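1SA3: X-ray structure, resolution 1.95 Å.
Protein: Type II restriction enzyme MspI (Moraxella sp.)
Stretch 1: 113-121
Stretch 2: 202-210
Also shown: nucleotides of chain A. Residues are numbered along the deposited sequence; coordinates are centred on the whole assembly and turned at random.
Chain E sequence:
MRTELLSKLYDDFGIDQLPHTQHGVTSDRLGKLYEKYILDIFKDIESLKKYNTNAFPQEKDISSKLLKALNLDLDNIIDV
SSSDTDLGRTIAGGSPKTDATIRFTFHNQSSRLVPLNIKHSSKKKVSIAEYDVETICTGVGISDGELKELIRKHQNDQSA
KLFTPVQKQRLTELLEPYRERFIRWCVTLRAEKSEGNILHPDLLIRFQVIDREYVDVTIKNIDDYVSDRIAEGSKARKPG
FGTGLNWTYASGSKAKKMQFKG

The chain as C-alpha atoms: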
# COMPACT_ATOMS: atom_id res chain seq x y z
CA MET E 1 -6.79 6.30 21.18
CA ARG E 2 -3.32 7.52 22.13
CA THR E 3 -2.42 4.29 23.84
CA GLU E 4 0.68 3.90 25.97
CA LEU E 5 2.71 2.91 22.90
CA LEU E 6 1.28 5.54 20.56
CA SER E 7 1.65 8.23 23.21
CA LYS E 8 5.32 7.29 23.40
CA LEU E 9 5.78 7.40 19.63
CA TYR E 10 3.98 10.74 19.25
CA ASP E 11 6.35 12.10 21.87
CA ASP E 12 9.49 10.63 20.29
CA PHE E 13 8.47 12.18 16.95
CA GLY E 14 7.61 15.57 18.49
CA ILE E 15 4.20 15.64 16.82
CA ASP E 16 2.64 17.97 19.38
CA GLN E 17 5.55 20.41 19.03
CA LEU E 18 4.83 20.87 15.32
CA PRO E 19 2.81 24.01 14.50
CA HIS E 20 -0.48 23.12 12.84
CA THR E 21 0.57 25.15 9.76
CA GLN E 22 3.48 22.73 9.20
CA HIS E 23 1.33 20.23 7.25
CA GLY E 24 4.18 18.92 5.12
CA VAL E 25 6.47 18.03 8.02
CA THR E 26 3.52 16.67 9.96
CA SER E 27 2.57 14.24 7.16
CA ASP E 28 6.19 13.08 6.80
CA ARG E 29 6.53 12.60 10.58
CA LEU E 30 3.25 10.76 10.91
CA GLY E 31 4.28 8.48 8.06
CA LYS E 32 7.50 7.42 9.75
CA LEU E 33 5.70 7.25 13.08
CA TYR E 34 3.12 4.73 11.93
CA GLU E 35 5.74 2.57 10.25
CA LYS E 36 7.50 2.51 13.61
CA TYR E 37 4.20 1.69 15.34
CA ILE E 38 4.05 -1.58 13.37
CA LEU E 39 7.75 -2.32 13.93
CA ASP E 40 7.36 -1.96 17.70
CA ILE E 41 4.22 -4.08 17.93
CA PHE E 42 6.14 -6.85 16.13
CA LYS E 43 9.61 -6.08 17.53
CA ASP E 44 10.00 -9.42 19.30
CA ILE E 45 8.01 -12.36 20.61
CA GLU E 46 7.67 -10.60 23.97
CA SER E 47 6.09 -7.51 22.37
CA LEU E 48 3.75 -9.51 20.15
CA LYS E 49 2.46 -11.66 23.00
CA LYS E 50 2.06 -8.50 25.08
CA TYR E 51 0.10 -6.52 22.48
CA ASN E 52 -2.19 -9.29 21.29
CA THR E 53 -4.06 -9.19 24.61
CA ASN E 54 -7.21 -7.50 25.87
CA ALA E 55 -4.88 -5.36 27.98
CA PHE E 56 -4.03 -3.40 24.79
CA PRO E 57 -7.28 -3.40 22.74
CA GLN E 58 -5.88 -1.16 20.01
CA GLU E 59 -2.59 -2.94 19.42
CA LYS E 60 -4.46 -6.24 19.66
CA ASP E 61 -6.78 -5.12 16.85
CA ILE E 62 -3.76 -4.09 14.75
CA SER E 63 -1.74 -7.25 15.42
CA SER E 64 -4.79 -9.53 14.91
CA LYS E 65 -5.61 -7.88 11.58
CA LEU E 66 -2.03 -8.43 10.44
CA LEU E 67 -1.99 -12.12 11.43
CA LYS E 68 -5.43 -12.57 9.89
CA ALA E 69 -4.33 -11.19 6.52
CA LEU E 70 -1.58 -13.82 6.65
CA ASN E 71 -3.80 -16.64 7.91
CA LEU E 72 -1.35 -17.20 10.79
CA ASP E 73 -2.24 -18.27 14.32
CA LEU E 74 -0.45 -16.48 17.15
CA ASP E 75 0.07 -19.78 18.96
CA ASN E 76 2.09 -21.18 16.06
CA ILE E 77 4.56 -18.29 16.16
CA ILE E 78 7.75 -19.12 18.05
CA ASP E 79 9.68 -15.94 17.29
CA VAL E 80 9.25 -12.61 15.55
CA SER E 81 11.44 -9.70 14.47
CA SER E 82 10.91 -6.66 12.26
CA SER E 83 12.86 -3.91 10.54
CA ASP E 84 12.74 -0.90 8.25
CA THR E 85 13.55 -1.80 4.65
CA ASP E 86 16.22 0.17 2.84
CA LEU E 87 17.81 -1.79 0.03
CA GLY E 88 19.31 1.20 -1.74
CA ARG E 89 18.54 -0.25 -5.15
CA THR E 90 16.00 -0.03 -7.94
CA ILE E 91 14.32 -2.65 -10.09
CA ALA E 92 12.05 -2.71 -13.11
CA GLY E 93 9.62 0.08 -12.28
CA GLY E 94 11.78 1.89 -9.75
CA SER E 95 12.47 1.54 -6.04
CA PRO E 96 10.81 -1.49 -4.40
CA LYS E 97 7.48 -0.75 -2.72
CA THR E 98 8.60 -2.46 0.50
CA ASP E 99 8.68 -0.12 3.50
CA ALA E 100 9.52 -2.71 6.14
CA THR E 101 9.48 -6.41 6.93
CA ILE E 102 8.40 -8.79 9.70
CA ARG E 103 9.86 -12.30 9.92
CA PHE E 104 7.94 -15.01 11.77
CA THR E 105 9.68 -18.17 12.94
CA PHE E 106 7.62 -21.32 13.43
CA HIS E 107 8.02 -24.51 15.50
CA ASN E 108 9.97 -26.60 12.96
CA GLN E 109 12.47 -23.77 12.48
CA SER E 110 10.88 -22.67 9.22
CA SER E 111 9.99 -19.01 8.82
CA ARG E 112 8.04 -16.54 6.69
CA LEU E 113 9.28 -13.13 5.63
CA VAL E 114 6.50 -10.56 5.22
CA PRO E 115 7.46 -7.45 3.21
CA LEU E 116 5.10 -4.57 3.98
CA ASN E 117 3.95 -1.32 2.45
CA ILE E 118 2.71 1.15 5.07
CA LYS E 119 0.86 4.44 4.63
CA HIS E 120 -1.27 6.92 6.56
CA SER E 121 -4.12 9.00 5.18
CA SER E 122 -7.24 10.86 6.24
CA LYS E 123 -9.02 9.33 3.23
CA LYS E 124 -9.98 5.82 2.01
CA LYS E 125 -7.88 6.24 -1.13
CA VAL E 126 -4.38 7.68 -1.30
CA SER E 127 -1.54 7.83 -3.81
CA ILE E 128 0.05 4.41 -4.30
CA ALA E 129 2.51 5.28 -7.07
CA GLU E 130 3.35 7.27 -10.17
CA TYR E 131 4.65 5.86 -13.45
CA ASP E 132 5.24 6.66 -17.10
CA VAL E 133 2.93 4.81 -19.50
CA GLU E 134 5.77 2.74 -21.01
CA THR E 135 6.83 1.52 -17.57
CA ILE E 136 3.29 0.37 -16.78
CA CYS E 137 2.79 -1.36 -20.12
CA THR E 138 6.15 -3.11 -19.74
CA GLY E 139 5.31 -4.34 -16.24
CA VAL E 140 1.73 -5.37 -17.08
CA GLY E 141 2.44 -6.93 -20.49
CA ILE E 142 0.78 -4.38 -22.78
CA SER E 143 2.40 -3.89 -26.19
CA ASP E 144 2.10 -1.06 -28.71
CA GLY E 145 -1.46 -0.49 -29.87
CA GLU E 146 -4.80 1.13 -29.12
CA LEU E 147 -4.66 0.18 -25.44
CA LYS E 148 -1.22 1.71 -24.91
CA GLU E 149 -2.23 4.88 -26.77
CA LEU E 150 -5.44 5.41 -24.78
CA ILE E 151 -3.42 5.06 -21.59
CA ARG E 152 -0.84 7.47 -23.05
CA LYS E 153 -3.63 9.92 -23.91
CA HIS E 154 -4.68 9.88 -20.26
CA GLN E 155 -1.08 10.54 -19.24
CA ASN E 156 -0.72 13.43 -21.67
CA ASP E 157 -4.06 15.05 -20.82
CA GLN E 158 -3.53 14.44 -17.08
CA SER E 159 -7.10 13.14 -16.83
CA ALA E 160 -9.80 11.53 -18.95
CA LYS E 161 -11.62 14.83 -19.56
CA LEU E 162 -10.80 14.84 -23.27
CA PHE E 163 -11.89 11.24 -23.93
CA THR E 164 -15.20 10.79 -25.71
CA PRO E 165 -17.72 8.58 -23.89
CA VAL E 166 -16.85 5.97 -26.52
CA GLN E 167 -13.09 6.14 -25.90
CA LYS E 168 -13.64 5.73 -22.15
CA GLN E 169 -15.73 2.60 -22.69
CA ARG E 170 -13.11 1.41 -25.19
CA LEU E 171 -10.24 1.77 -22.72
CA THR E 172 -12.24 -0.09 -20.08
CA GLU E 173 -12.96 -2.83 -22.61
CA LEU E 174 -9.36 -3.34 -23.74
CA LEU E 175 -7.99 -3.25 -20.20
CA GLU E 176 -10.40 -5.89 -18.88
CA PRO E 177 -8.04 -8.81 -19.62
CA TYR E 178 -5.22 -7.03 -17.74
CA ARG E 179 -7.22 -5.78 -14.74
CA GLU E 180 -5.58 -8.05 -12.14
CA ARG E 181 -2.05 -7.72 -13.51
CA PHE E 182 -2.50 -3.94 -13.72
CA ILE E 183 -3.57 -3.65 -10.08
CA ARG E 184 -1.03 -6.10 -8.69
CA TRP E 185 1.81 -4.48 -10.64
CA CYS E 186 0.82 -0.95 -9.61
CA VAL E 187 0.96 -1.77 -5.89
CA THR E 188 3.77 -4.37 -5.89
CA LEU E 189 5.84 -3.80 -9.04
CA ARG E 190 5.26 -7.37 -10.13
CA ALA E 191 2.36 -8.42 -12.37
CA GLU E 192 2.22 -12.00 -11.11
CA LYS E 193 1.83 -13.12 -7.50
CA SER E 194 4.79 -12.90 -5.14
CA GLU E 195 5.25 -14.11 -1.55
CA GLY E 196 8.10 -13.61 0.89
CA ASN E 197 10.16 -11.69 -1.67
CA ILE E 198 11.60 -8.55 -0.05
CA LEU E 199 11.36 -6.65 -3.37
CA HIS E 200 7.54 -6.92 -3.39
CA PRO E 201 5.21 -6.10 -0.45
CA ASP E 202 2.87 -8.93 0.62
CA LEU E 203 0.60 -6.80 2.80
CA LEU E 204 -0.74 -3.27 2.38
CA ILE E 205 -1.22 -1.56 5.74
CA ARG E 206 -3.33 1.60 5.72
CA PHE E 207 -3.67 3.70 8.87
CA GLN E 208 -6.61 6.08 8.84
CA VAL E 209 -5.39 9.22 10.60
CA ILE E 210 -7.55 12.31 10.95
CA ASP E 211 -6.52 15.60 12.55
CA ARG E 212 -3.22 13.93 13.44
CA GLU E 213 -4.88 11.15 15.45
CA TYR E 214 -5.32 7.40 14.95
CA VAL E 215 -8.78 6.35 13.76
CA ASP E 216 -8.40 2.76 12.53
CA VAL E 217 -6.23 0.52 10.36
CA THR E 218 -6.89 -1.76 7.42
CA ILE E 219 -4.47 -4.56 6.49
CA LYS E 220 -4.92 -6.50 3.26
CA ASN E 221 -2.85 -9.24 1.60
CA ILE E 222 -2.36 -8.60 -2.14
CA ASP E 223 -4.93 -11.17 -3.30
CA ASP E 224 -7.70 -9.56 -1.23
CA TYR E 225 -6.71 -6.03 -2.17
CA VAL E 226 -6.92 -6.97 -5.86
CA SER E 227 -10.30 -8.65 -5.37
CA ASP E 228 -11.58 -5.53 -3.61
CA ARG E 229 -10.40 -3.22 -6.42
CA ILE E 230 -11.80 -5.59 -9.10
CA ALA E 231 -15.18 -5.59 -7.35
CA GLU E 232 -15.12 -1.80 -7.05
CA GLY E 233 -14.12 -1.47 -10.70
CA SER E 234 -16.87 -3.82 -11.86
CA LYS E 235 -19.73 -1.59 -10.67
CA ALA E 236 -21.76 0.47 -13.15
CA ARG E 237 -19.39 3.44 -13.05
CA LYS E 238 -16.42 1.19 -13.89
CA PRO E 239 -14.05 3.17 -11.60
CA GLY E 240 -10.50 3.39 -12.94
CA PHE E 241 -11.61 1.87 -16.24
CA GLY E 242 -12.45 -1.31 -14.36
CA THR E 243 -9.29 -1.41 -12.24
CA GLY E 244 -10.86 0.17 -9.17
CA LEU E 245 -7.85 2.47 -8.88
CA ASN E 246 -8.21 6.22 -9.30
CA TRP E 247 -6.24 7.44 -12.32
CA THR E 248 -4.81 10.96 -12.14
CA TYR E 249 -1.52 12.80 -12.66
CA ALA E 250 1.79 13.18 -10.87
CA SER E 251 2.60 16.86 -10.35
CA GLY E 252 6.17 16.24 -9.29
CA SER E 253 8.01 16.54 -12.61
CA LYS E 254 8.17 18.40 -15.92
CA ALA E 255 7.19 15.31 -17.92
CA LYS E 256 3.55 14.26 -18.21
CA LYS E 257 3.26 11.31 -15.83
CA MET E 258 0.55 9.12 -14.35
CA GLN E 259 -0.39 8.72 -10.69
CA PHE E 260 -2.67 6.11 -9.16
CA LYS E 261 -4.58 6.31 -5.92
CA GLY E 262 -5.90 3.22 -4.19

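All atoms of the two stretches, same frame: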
# COMPACT_ATOMS: atom_id res chain seq x y z
N LEU E 113 8.93 -14.54 5.67
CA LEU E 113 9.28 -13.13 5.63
C LEU E 113 8.05 -12.42 5.07
O LEU E 113 7.44 -12.90 4.11
CB LEU E 113 10.47 -12.88 4.71
CG LEU E 113 10.91 -11.42 4.58
CD1 LEU E 113 11.47 -10.92 5.91
CD2 LEU E 113 11.95 -11.31 3.48
N VAL E 114 7.67 -11.31 5.68
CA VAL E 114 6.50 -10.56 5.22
C VAL E 114 6.83 -9.11 4.90
O VAL E 114 6.83 -8.25 5.78
CB VAL E 114 5.37 -10.55 6.28
CG1 VAL E 114 4.09 -9.98 5.67
CG2 VAL E 114 5.13 -11.95 6.81
N PRO E 115 7.14 -8.82 3.62
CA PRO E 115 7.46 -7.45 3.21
C PRO E 115 6.16 -6.64 3.31
O PRO E 115 5.07 -7.14 2.97
CB PRO E 115 7.96 -7.62 1.78
CG PRO E 115 7.21 -8.82 1.30
CD PRO E 115 7.33 -9.75 2.49
N LEU E 116 6.28 -5.41 3.79
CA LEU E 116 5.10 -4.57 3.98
C LEU E 116 5.19 -3.21 3.33
O LEU E 116 6.28 -2.66 3.15
CB LEU E 116 4.89 -4.32 5.48
CG LEU E 116 5.06 -5.42 6.53
CD1 LEU E 116 5.26 -4.77 7.91
CD2 LEU E 116 3.85 -6.35 6.55
N ASN E 117 4.03 -2.68 2.98
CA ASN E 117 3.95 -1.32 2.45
C ASN E 117 3.04 -0.65 3.48
O ASN E 117 1.95 -1.14 3.76
CB ASN E 117 3.32 -1.28 1.06
CG ASN E 117 3.21 0.15 0.53
OD1 ASN E 117 2.22 0.83 0.76
ND2 ASN E 117 4.25 0.61 -0.16
N ILE E 118 3.48 0.47 4.04
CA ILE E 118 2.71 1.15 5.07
C ILE E 118 2.47 2.61 4.76
O ILE E 118 3.40 3.33 4.40
CB ILE E 118 3.44 1.07 6.43
CG1 ILE E 118 3.85 -0.39 6.70
CG2 ILE E 118 2.54 1.60 7.56
CD1 ILE E 118 4.70 -0.59 7.95
N LYS E 119 1.22 3.05 4.90
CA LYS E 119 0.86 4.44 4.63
C LYS E 119 -0.13 4.96 5.66
O LYS E 119 -0.72 4.19 6.42
CB LYS E 119 0.21 4.59 3.26
CG LYS E 119 1.06 4.24 2.07
CD LYS E 119 0.27 4.45 0.77
CE LYS E 119 1.01 3.86 -0.42
NZ LYS E 119 2.40 4.39 -0.53
N HIS E 120 -0.29 6.28 5.68
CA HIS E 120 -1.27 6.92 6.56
C HIS E 120 -2.02 7.89 5.67
O HIS E 120 -1.46 8.45 4.73
CB HIS E 120 -0.59 7.70 7.70
CG HIS E 120 -0.21 9.10 7.34
ND1 HIS E 120 0.82 9.39 6.46
CD2 HIS E 120 -0.71 10.29 7.74
CE1 HIS E 120 0.92 10.70 6.34
NE2 HIS E 120 0.00 11.27 7.10
N SER E 121 -3.29 8.10 5.96
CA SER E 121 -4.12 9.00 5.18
C SER E 121 -5.38 9.32 5.95
O SER E 121 -5.79 8.57 6.83
CB SER E 121 -4.52 8.35 3.85
OG SER E 121 -5.37 9.20 3.10
N ASP E 202 3.89 -7.88 0.55
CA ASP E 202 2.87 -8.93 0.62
C ASP E 202 1.59 -8.43 1.29
O ASP E 202 0.51 -8.99 1.09
CB ASP E 202 3.37 -10.14 1.41
CG ASP E 202 4.36 -10.98 0.62
OD1 ASP E 202 4.43 -10.80 -0.61
OD2 ASP E 202 5.06 -11.81 1.24
N LEU E 203 1.73 -7.38 2.09
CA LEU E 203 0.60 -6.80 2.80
C LEU E 203 0.60 -5.29 2.64
O LEU E 203 1.65 -4.66 2.64
CB LEU E 203 0.68 -7.12 4.30
CG LEU E 203 0.57 -8.55 4.81
CD1 LEU E 203 0.68 -8.54 6.33
CD2 LEU E 203 -0.76 -9.16 4.38
N LEU E 204 -0.59 -4.72 2.50
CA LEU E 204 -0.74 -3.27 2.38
C LEU E 204 -1.44 -2.83 3.66
O LEU E 204 -2.60 -3.19 3.92
CB LEU E 204 -1.59 -2.92 1.16
CG LEU E 204 -1.16 -3.58 -0.16
CD1 LEU E 204 -2.09 -3.15 -1.28
CD2 LEU E 204 0.30 -3.19 -0.48
N ILE E 205 -0.72 -2.06 4.47
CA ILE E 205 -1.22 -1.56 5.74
C ILE E 205 -1.59 -0.10 5.56
O ILE E 205 -0.78 0.71 5.13
CB ILE E 205 -0.13 -1.67 6.83
CG1 ILE E 205 0.27 -3.14 7.01
CG2 ILE E 205 -0.62 -1.09 8.16
CD1 ILE E 205 1.37 -3.37 8.04
N ARG E 206 -2.84 0.23 5.86
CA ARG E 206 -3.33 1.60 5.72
C ARG E 206 -3.91 2.14 7.03
O ARG E 206 -4.97 1.69 7.47
CB ARG E 206 -4.41 1.67 4.64
CG ARG E 206 -3.95 1.23 3.25
CD ARG E 206 -2.89 2.15 2.68
NE ARG E 206 -2.52 1.76 1.33
CZ ARG E 206 -3.35 1.79 0.29
NH1 ARG E 206 -4.60 2.19 0.44
NH2 ARG E 206 -2.92 1.40 -0.91
N PHE E 207 -3.21 3.08 7.64
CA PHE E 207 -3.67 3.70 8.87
C PHE E 207 -4.54 4.90 8.51
O PHE E 207 -4.14 5.74 7.70
CB PHE E 207 -2.50 4.21 9.71
CG PHE E 207 -1.77 3.13 10.45
CD1 PHE E 207 -0.58 2.63 9.96
CD2 PHE E 207 -2.28 2.64 11.64
CE1 PHE E 207 0.10 1.62 10.66
CE2 PHE E 207 -1.61 1.64 12.35
CZ PHE E 207 -0.41 1.14 11.85
N GLN E 208 -5.73 4.95 9.08
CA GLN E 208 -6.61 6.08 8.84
C GLN E 208 -6.30 7.05 9.98
O GLN E 208 -6.52 6.74 11.15
CB GLN E 208 -8.07 5.66 8.88
CG GLN E 208 -9.02 6.81 8.60
CD GLN E 208 -10.46 6.35 8.50
OE1 GLN E 208 -10.92 5.57 9.33
NE2 GLN E 208 -11.16 6.83 7.49
N VAL E 209 -5.77 8.21 9.62
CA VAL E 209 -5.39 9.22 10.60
C VAL E 209 -6.04 10.54 10.25
O VAL E 209 -5.82 11.07 9.16
CB VAL E 209 -3.87 9.39 10.61
CG1 VAL E 209 -3.47 10.43 11.63
CG2 VAL E 209 -3.19 8.06 10.92
N ILE E 210 -6.85 11.05 11.17
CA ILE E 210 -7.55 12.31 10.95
C ILE E 210 -7.21 13.31 12.05
O ILE E 210 -7.22 12.98 13.23
CB ILE E 210 -9.07 12.09 10.89
CG1 ILE E 210 -9.40 11.09 9.78
CG2 ILE E 210 -9.78 13.40 10.60
CD1 ILE E 210 -10.86 10.69 9.69
P DG A 6 1.83 8.55 3.08
OP1 DG A 6 1.71 7.85 4.38
OP2 DG A 6 1.27 7.91 1.85
O5' DG A 6 1.20 10.00 3.18
C5' DG A 6 0.06 10.37 2.40
C4' DG A 6 -0.15 11.86 2.50
O4' DG A 6 0.71 12.46 1.50
C3' DG A 6 -1.57 12.28 2.13
O3' DG A 6 -2.39 12.63 3.23
C2' DG A 6 -1.41 13.49 1.23
C1' DG A 6 0.05 13.51 0.80
N9 DG A 6 0.04 13.18 -0.62
C8 DG A 6 0.28 11.96 -1.21
N7 DG A 6 0.03 11.95 -2.49
C5 DG A 6 -0.37 13.25 -2.78
C6 DG A 6 -0.79 13.84 -4.01
O6 DG A 6 -0.90 13.31 -5.13
N1 DG A 6 -1.10 15.19 -3.85
C2 DG A 6 -1.04 15.88 -2.66
N2 DG A 6 -1.40 17.18 -2.70
N3 DG A 6 -0.66 15.34 -1.51
C4 DG A 6 -0.35 14.03 -1.64
P DG A 7 -3.98 12.57 3.05
OP1 DG A 7 -4.55 12.55 4.42
OP2 DG A 7 -4.35 11.50 2.09
O5' DG A 7 -4.31 13.96 2.37
C5' DG A 7 -3.76 15.16 2.90
C4' DG A 7 -4.33 16.35 2.17
O4' DG A 7 -3.83 16.37 0.81
C3' DG A 7 -5.85 16.35 2.08
O3' DG A 7 -6.36 17.66 2.31
C2' DG A 7 -6.13 15.92 0.65
C1' DG A 7 -4.92 16.49 -0.09
N9 DG A 7 -4.61 15.74 -1.30
C8 DG A 7 -4.13 14.45 -1.38
N7 DG A 7 -4.01 14.03 -2.61
C5 DG A 7 -4.43 15.10 -3.39
C6 DG A 7 -4.54 15.23 -4.80
O6 DG A 7 -4.28 14.40 -5.69
N1 DG A 7 -5.01 16.50 -5.16
C2 DG A 7 -5.33 17.50 -4.28
N2 DG A 7 -5.77 18.65 -4.82
N3 DG A 7 -5.24 17.39 -2.97
C4 DG A 7 -4.78 16.17 -2.59
O HOH W 1 -0.27 0.48 2.20
O HOH W 2 -0.23 0.60 -0.94

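Two strands far apart in sequence lie side by side in parallel, their axes 18° apart and 4.8 Å at closest approach, and bury 764 Å² between them. The backbone sets the register. Pro115 has no amide hydrogen to give, but its O accepts one from Asp202 N at 2.8 Å and a weak one from Leu203 N at 3.5 Å. From there the ladder alternates as a parallel pair must: Asn117 N to Leu203 O (3.1 Å), Ile205 N to Asn117 O (2.9 Å), Lys119 N to Ile205 O (3.1 Å), Phe207 N to Lys119 O (3.0 Å), Ser121 N to Phe207 O (3.1 Å) and Val209 N to Ser121 O (2.8 Å). Each odd residue of the first strand from Asn117 onward thus both gives and accepts, which leaves the amide of His120 free to serve another partner.

The face carrying Leu116, Ile118, Leu203, Ile205 and Phe207 is greasy, and its packing is staggered. Leu203 CD1 settles between two neighbours, 3.8 Å from Val114 CG1 and 3.9 Å from Leu116 CD2. One step on, Ile205 extends its CD1 into the gap between Leu116 CD1 and Ile118 CG1, 4.1 Å from each. Its m, t rotamer makes that reach, and Ile205 is the residue most covered by the opposite strand. Ile118 then presents CG2 to the edge of the Phe207 ring, 3.9 Å from CE1. Branched and flat side chains suit this row, where each knob meets carbon of the partner strand, be it methyl, methylene or ring edge. Farther along, Val209 CG2 comes within 4.2 Å of His120 CB.

The other face, with Asn117, Lys119, Ser121, Leu204, Arg206 and Gln208, is mostly polar, and two waters lie in it. Asn117 CB lies 3.9 Å from Leu204 CD2, while its amide oxygen OD1 accepts from water 2 at 3.0 Å and lies 2.9 Å from water 1. These fill the hollow beside Arg206: its NE donates to water 1 at 2.7 Å and its NH2 to water 2 at 2.8 Å. Lys119 contributes its aliphatic stem here, with CD 3.9 Å from Arg206 NE, and its end leads away from the partner strand. Lys119 thus lines this face with carbon while its charged end leaves, whereas Arg206 brings its guanidinium back over it to meet the waters.

At the far end the strand pair meets DNA, as befits a restriction enzyme. His120 grips OP1 of DG6 twice, through N at 2.9 Å and ND1 at 2.7 Å, and Ser121, small enough to sit close, donates OG to OP2 of DG7 at 2.7 Å.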